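Local structure of cellobiose 2-epimerase (Spirochaeta thermophila DSM 6192, 5ZIG) at residues D24-F29 with H385-C390; G39-S44 with A83-R88; H63-S68 with L129-T134. The protein probably catalyses the reversible epimerisation of cellobiose to 4-O-beta-D-glucopyranosyl-D-mannose. All coordinates share one frame; numbering follows the deposited sequence. Where two conformers were deposited one is given.

Interaction 1. Residues D24-F29 with H385-C390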
# COMPACT_ATOMS: atom_id res chain seq x y z
N ASP A 24 5.00 -6.09 19.10
CA ASP A 24 5.15 -5.40 20.37
C ASP A 24 4.97 -3.89 20.28
O ASP A 24 4.69 -3.26 21.31
CB ASP A 24 6.52 -5.70 21.00
CG ASP A 24 6.75 -7.19 21.22
OD1 ASP A 24 5.78 -7.91 21.49
OD2 ASP A 24 7.90 -7.64 21.11
N HIS A 25 5.13 -3.31 19.09
CA HIS A 25 5.06 -1.87 18.91
C HIS A 25 3.88 -1.45 18.03
O HIS A 25 3.03 -0.67 18.48
CB HIS A 25 6.39 -1.37 18.34
CG HIS A 25 6.56 0.11 18.45
ND1 HIS A 25 7.03 0.73 19.60
CD2 HIS A 25 6.33 1.10 17.56
CE1 HIS A 25 7.08 2.04 19.40
NE2 HIS A 25 6.64 2.29 18.17
N ILE A 26 3.80 -1.94 16.80
CA ILE A 26 2.80 -1.42 15.87
C ILE A 26 1.40 -1.88 16.27
O ILE A 26 0.53 -1.06 16.59
CB ILE A 26 3.12 -1.83 14.42
CG1 ILE A 26 4.24 -0.94 13.85
CG2 ILE A 26 1.88 -1.65 13.52
CD1 ILE A 26 5.19 -1.68 12.87
N LEU A 27 1.17 -3.20 16.28
CA LEU A 27 -0.17 -3.71 16.59
C LEU A 27 -0.70 -3.24 17.95
O LEU A 27 -1.87 -2.83 18.02
CB LEU A 27 -0.18 -5.24 16.46
CG LEU A 27 0.08 -5.82 15.05
CD1 LEU A 27 0.15 -7.36 15.03
CD2 LEU A 27 -1.03 -5.35 14.07
N PRO A 28 0.07 -3.26 19.04
CA PRO A 28 -0.51 -2.80 20.32
C PRO A 28 -0.96 -1.35 20.29
O PRO A 28 -1.94 -1.01 20.96
CB PRO A 28 0.64 -3.00 21.33
CG PRO A 28 1.48 -4.06 20.72
CD PRO A 28 1.41 -3.84 19.24
N PHE A 29 -0.31 -0.50 19.51
CA PHE A 29 -0.75 0.88 19.45
C PHE A 29 -2.10 0.98 18.75
O PHE A 29 -3.00 1.68 19.23
CB PHE A 29 0.30 1.73 18.74
CG PHE A 29 -0.14 3.12 18.40
CD1 PHE A 29 0.21 4.19 19.23
CD2 PHE A 29 -0.83 3.38 17.23
CE1 PHE A 29 -0.15 5.49 18.90
CE2 PHE A 29 -1.22 4.68 16.91
CZ PHE A 29 -0.86 5.73 17.75
N HIS A 385 1.17 0.04 5.72
CA HIS A 385 2.48 0.10 5.14
C HIS A 385 3.57 -0.56 6.02
O HIS A 385 4.30 -1.40 5.55
CB HIS A 385 2.82 1.54 4.79
CG HIS A 385 2.25 2.04 3.49
ND1 HIS A 385 2.72 1.66 2.27
CD2 HIS A 385 1.28 2.94 3.24
CE1 HIS A 385 2.07 2.28 1.32
NE2 HIS A 385 1.20 3.08 1.89
N ASN A 386 3.61 -0.19 7.27
CA ASN A 386 4.58 -0.72 8.20
C ASN A 386 4.33 -2.16 8.64
O ASN A 386 5.26 -2.89 8.68
CB ASN A 386 4.90 0.25 9.37
CG ASN A 386 3.71 0.59 10.24
OD1 ASN A 386 2.65 0.03 10.12
ND2 ASN A 386 3.92 1.51 11.16
N SER A 387 3.10 -2.55 8.94
CA SER A 387 2.83 -3.91 9.26
C SER A 387 3.18 -4.79 8.07
O SER A 387 3.74 -5.82 8.25
CB SER A 387 1.42 -4.19 9.60
OG SER A 387 1.06 -3.78 10.86
N ARG A 388 2.75 -4.40 6.88
CA ARG A 388 3.10 -5.20 5.71
C ARG A 388 4.61 -5.36 5.60
O ARG A 388 5.10 -6.45 5.29
CB ARG A 388 2.56 -4.55 4.43
CG ARG A 388 2.81 -5.42 3.17
CD ARG A 388 1.98 -4.96 1.97
NE ARG A 388 2.41 -3.66 1.46
CZ ARG A 388 1.97 -3.09 0.33
NH1 ARG A 388 1.09 -3.71 -0.45
NH2 ARG A 388 2.41 -1.89 -0.02
N ALA A 389 5.35 -4.27 5.81
CA ALA A 389 6.80 -4.31 5.64
C ALA A 389 7.41 -5.29 6.61
O ALA A 389 8.37 -5.97 6.27
CB ALA A 389 7.39 -2.92 5.81
N CYS A 390 6.81 -5.42 7.79
CA CYS A 390 7.28 -6.40 8.76
C CYS A 390 6.92 -7.82 8.33
O CYS A 390 7.75 -8.73 8.42
CB CYS A 390 6.68 -6.09 10.14
SG CYS A 390 7.24 -4.55 10.91

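Interaction 2. Residues G39-S44 with A83-R88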
# COMPACT_ATOMS: atom_id res chain seq x y z
N GLY A 39 -17.72 1.97 16.95
CA GLY A 39 -17.06 0.93 16.18
C GLY A 39 -16.03 1.48 15.22
O GLY A 39 -15.88 2.69 15.04
N GLY A 40 -15.33 0.56 14.56
CA GLY A 40 -14.19 1.01 13.76
C GLY A 40 -13.09 1.59 14.67
O GLY A 40 -13.06 1.37 15.88
N PHE A 41 -12.20 2.35 14.04
CA PHE A 41 -11.05 2.96 14.68
C PHE A 41 -11.13 4.48 14.56
O PHE A 41 -11.72 5.01 13.61
CB PHE A 41 -9.72 2.49 14.05
CG PHE A 41 -9.42 1.03 14.27
CD1 PHE A 41 -10.25 0.05 13.78
CD2 PHE A 41 -8.28 0.66 14.99
CE1 PHE A 41 -9.97 -1.29 13.99
CE2 PHE A 41 -7.99 -0.68 15.20
CZ PHE A 41 -8.83 -1.65 14.69
N TYR A 42 -10.51 5.19 15.52
CA TYR A 42 -10.59 6.65 15.54
C TYR A 42 -10.03 7.22 14.25
O TYR A 42 -9.13 6.65 13.63
CB TYR A 42 -9.86 7.24 16.76
CG TYR A 42 -10.51 6.85 18.07
CD1 TYR A 42 -11.81 7.24 18.36
CD2 TYR A 42 -9.84 6.03 18.99
CE1 TYR A 42 -12.42 6.86 19.55
CE2 TYR A 42 -10.44 5.65 20.18
CZ TYR A 42 -11.74 6.08 20.45
OH TYR A 42 -12.37 5.72 21.61
N GLY A 43 -10.61 8.35 13.84
CA GLY A 43 -10.36 8.91 12.52
C GLY A 43 -9.12 9.76 12.41
O GLY A 43 -8.60 9.92 11.30
N SER A 44 -8.64 10.31 13.53
CA SER A 44 -7.43 11.12 13.54
C SER A 44 -6.72 11.01 14.88
O SER A 44 -7.37 11.13 15.93
CB SER A 44 -7.76 12.59 13.25
OG SER A 44 -6.57 13.33 13.09
N ALA A 83 -10.06 -7.13 13.74
CA ALA A 83 -10.45 -7.31 12.35
C ALA A 83 -11.97 -7.30 12.21
O ALA A 83 -12.52 -6.58 11.38
CB ALA A 83 -9.85 -8.60 11.79
N GLY A 84 -12.66 -8.09 13.04
CA GLY A 84 -14.11 -8.07 13.04
C GLY A 84 -14.67 -6.68 13.29
O GLY A 84 -15.67 -6.28 12.68
N ASN A 85 -14.03 -5.93 14.19
CA ASN A 85 -14.47 -4.56 14.44
C ASN A 85 -14.32 -3.72 13.19
O ASN A 85 -15.25 -2.99 12.80
CB ASN A 85 -13.68 -3.93 15.59
CG ASN A 85 -14.01 -2.45 15.78
OD1 ASN A 85 -15.15 -2.02 15.55
ND2 ASN A 85 -13.03 -1.67 16.19
N ALA A 86 -13.16 -3.79 12.55
CA ALA A 86 -12.97 -3.02 11.33
C ALA A 86 -13.90 -3.51 10.23
O ALA A 86 -14.36 -2.71 9.40
CB ALA A 86 -11.52 -3.10 10.88
N TYR A 87 -14.23 -4.80 10.23
CA TYR A 87 -15.09 -5.33 9.17
C TYR A 87 -16.52 -4.83 9.33
O TYR A 87 -17.12 -4.34 8.37
CB TYR A 87 -15.04 -6.85 9.19
CG TYR A 87 -16.00 -7.53 8.23
CD1 TYR A 87 -15.78 -7.52 6.86
CD2 TYR A 87 -17.13 -8.16 8.71
CE1 TYR A 87 -16.64 -8.14 6.01
CE2 TYR A 87 -18.02 -8.78 7.86
CZ TYR A 87 -17.77 -8.77 6.51
OH TYR A 87 -18.66 -9.39 5.68
N ARG A 88 -17.09 -4.96 10.53
CA ARG A 88 -18.45 -4.50 10.78
C ARG A 88 -18.62 -3.02 10.44
O ARG A 88 -19.64 -2.63 9.86
CB ARG A 88 -18.83 -4.75 12.24
CG ARG A 88 -18.92 -6.22 12.63
CD ARG A 88 -19.44 -6.39 14.06
NE ARG A 88 -18.53 -5.79 15.03
CZ ARG A 88 -17.61 -6.47 15.71
NH1 ARG A 88 -17.46 -7.76 15.51
NH2 ARG A 88 -16.82 -5.84 16.58

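Interaction 3. Residues H63-S68 with L129-T134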
# COMPACT_ATOMS: atom_id res chain seq x y z
N HIS A 63 -6.81 -1.03 8.28
CA HIS A 63 -6.85 -1.71 9.57
C HIS A 63 -7.47 -3.10 9.44
O HIS A 63 -7.00 -4.05 10.08
CB HIS A 63 -7.60 -0.87 10.59
CG HIS A 63 -6.86 0.35 11.03
ND1 HIS A 63 -5.50 0.34 11.30
CD2 HIS A 63 -7.27 1.63 11.21
CE1 HIS A 63 -5.12 1.56 11.65
NE2 HIS A 63 -6.17 2.36 11.61
N LEU A 64 -8.52 -3.23 8.62
CA LEU A 64 -9.06 -4.56 8.36
C LEU A 64 -7.99 -5.49 7.77
O LEU A 64 -7.84 -6.63 8.21
CB LEU A 64 -10.26 -4.49 7.41
CG LEU A 64 -10.83 -5.90 7.14
CD1 LEU A 64 -11.14 -6.63 8.46
CD2 LEU A 64 -12.06 -5.94 6.20
N TRP A 65 -7.26 -5.01 6.75
CA TRP A 65 -6.22 -5.84 6.15
C TRP A 65 -5.15 -6.17 7.18
O TRP A 65 -4.76 -7.33 7.34
CB TRP A 65 -5.61 -5.15 4.92
CG TRP A 65 -4.54 -6.00 4.21
CD1 TRP A 65 -4.73 -6.85 3.15
CD2 TRP A 65 -3.13 -6.04 4.51
NE1 TRP A 65 -3.54 -7.42 2.78
CE2 TRP A 65 -2.54 -6.94 3.59
CE3 TRP A 65 -2.31 -5.40 5.44
CZ2 TRP A 65 -1.17 -7.23 3.60
CZ3 TRP A 65 -0.94 -5.70 5.45
CH2 TRP A 65 -0.39 -6.59 4.53
N THR A 66 -4.71 -5.17 7.95
CA THR A 66 -3.62 -5.39 8.89
C THR A 66 -3.97 -6.48 9.90
O THR A 66 -3.20 -7.42 10.11
CB THR A 66 -3.25 -4.08 9.59
OG1 THR A 66 -2.53 -3.24 8.67
CG2 THR A 66 -2.39 -4.34 10.83
N PHE A 67 -5.15 -6.40 10.52
CA PHE A 67 -5.47 -7.34 11.59
C PHE A 67 -5.87 -8.72 11.08
O PHE A 67 -5.74 -9.70 11.82
CB PHE A 67 -6.56 -6.76 12.49
CG PHE A 67 -6.03 -5.70 13.42
CD1 PHE A 67 -5.31 -6.05 14.55
CD2 PHE A 67 -6.19 -4.37 13.13
CE1 PHE A 67 -4.80 -5.09 15.39
CE2 PHE A 67 -5.69 -3.39 13.97
CZ PHE A 67 -4.99 -3.74 15.09
N SER A 68 -6.36 -8.81 9.84
CA SER A 68 -6.52 -10.11 9.21
C SER A 68 -5.17 -10.83 9.07
O SER A 68 -5.02 -11.99 9.44
CB SER A 68 -7.17 -9.92 7.85
OG SER A 68 -8.49 -9.42 7.98
N LEU A 129 -10.99 -7.06 2.19
CA LEU A 129 -12.05 -8.05 2.38
C LEU A 129 -11.57 -9.45 2.03
O LEU A 129 -12.01 -10.42 2.64
CB LEU A 129 -13.27 -7.70 1.52
CG LEU A 129 -14.16 -6.58 2.05
CD1 LEU A 129 -14.83 -5.86 0.88
CD2 LEU A 129 -15.19 -7.14 3.01
N ALA A 130 -10.69 -9.55 1.03
CA ALA A 130 -10.09 -10.84 0.70
C ALA A 130 -9.22 -11.33 1.85
O ALA A 130 -9.30 -12.51 2.24
CB ALA A 130 -9.27 -10.70 -0.59
N ALA A 131 -8.43 -10.44 2.44
CA ALA A 131 -7.63 -10.81 3.60
C ALA A 131 -8.52 -11.26 4.75
O ALA A 131 -8.24 -12.28 5.40
CB ALA A 131 -6.76 -9.63 4.03
N TYR A 132 -9.63 -10.53 4.98
CA TYR A 132 -10.53 -10.89 6.07
C TYR A 132 -11.15 -12.25 5.84
O TYR A 132 -11.31 -13.04 6.78
CB TYR A 132 -11.62 -9.83 6.22
CG TYR A 132 -12.51 -10.09 7.42
CD1 TYR A 132 -11.94 -10.17 8.68
CD2 TYR A 132 -13.88 -10.32 7.30
CE1 TYR A 132 -12.69 -10.43 9.78
CE2 TYR A 132 -14.66 -10.58 8.44
CZ TYR A 132 -14.03 -10.63 9.68
OH TYR A 132 -14.71 -10.88 10.86
N HIS A 133 -11.55 -12.53 4.60
CA HIS A 133 -12.13 -13.83 4.29
C HIS A 133 -11.17 -14.96 4.64
O HIS A 133 -11.52 -15.91 5.35
CB HIS A 133 -12.54 -13.87 2.82
CG HIS A 133 -12.90 -15.24 2.34
ND1 HIS A 133 -14.14 -15.79 2.55
CD2 HIS A 133 -12.18 -16.17 1.66
CE1 HIS A 133 -14.17 -17.01 2.03
NE2 HIS A 133 -13.00 -17.25 1.48
N THR A 134 -9.91 -14.84 4.18
CA THR A 134 -8.88 -15.82 4.52
C THR A 134 -8.72 -15.98 6.03
O THR A 134 -8.65 -17.10 6.54
CB THR A 134 -7.54 -15.41 3.88
OG1 THR A 134 -7.69 -15.29 2.46
CG2 THR A 134 -6.47 -16.47 4.15

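Interaction 1. Residues D24-F29 with H385-C390
Ile26 places CG1 anti to its carbonyl carbon (chi1 -78°), while Asn386 holds CG between the backbone N and the carbonyl carbon (chi1 61°), and with these settings the two side chains reach toward each other tip to tip. Ile26 CG1 lies 3.7 Å from Asn386 ND2, and Ile26 CD1 rests 3.8 Å from Asn386 CG: an apolar branch packs on the amide, and no hydrogen bond joins the two segments. The other branch of the same residue turns to the next side chain: Ile26 CG2 is 3.5 Å from Ser387 OG. Further along the helix, Ile26 CD1 meets Cys390 SG at 4.0 Å. Leu27 adds a marginal contact, its CD2 4.1 Å from Ser387 OG.

The contact joins the first long helix of the chain, 7-31, to the last, 384-402, so the N- and C-terminal helices pack against each other and close the ring of the (alpha/alpha)6 barrel, the fold of this family. The local axes, 140° apart in direction, come no closer than 10.5 Å, a gap filled by Ile26 from one helix and Asn386, Ser387 and Cys390 from the other. Within helix 7-31 the segment 24-29 has a wider pi-type turn at 24-26 and a kink at Pro28, whose ring nitrogen carries no hydrogen to donate to the turn before.

Asn386 ND2 and Ser387 OG have partners outside the segments, Glu359 OE2 and Ser383 O; Asn386 OD1 takes a weak bond from Ser387 N of its own helix at 2.9 Å. Trp360 touches both Ile26 and Asn386. On the far side of helix 384-402, Arg388 is salt-bridged to Glu199, Glu256 and Glu320.

Interaction 2. Residues G39-S44 with A83-R88
The irregular segment 39-44 brings Gly40 against Asn85 of the helix, with Gly39 and Gly40 both at positive phi; at Gly39 a side chain would collide with the carbonyl oxygen of the residue before it. Asn85 extends CG anti to its backbone N (chi1 174°), and its amide takes hold of both polar backbone atoms of Gly40. Gly40 N donates to Asn85 OD1 at 2.8 Å, standing somewhat out of the plane of that side-chain carbonyl. In return Asn85 ND2 donates to Gly40 O at 3.1 Å, a fairly straight bond (156°) approaching from above the plane of that carbonyl. ND2 has a second acceptor in Gln34 OE1. Phe41 and Asn85 cross obliquely, ring and amide planes 20° apart, with Phe41 CE1 3.8 Å from Asn85 ND2. The same CE1 meets Ala86 CB at 3.9 Å, and the phenylalanine ring also stacks with His63. An alanine in place of Asn85 would probably leave Gly40 N and O without these partners and Gln34 OE1 without its ND2 donor. The pairing is a bidentate amide-to-backbone interaction, in which one asparagine binds the N-H and C=O of a single residue and here joins a connecting loop to helix 77-94 of the (alpha/alpha)6 barrel.

Interaction 3. Residues H63-S68 with L129-T134
Leu64 and Tyr132 form one apolar contact, their side chains crossing at about a right angle. Chi1 of -180° turns Leu64 CG anti to the backbone N, and chi2 of 54° then puts CD1 3.6 Å from Tyr132 CD1, oblique to the ring. A second apolar contact joins Trp65 CD1 to Ala131 CB at 3.6 Å, and Ala131 CB also lies 3.9 Å from Ser68 CB. The small alanine and serine side chains fit a close approach, the local axes being 8.2 Å apart and inclined at only 30°.

No hydrogen bond spans the two segments. Ser68 OG instead donates back within its own helix to Leu64 O at 2.9 Å; that oxygen also accepts from Ser68 N, the two donors coming from opposite faces of the carbonyl plane. Thus held, Ser68 OG sits 3.2 Å from Tyr132 CA and at the edge of the tyrosine ring, in its plane.

The near-parallel helices 57-73 and 119-136 are neighbours in the inner ring of the (alpha/alpha)6 barrel. Helix 77-94 packs outside them, with Tyr87 stacked on Tyr132 and Ala86 touching Leu64, as does helix 139-156, whose Ala141 meets Leu129 and Tyr132; helix 191-208 meets Ala130 through Thr203 and Thr207.

How the interactions relate
Along the chain the segments come in the order 24-29, 39-44, 63-68, 83-88, 129-134 and 385-390, so interaction 1 spans the other two, while the segments of interactions 2 and 3 alternate. The centres of interactions 2 and 3 are about 12 Å apart, and they touch where Tyr87 and Ala83 of helix 77-94 meet Tyr132 and Leu64. Interaction 1 lies about 14 Å from interaction 3, centre to centre, and meets it through Thr66 and Trp65 of helix 57-73. Interactions 1 and 2 do not touch, their centres about 16 Å apart. Helix 57-73 thus lies between helix 384-402 and helix 119-136, linking the place where the chain's terminal helices meet to the next helices of the (alpha/alpha)6 barrel.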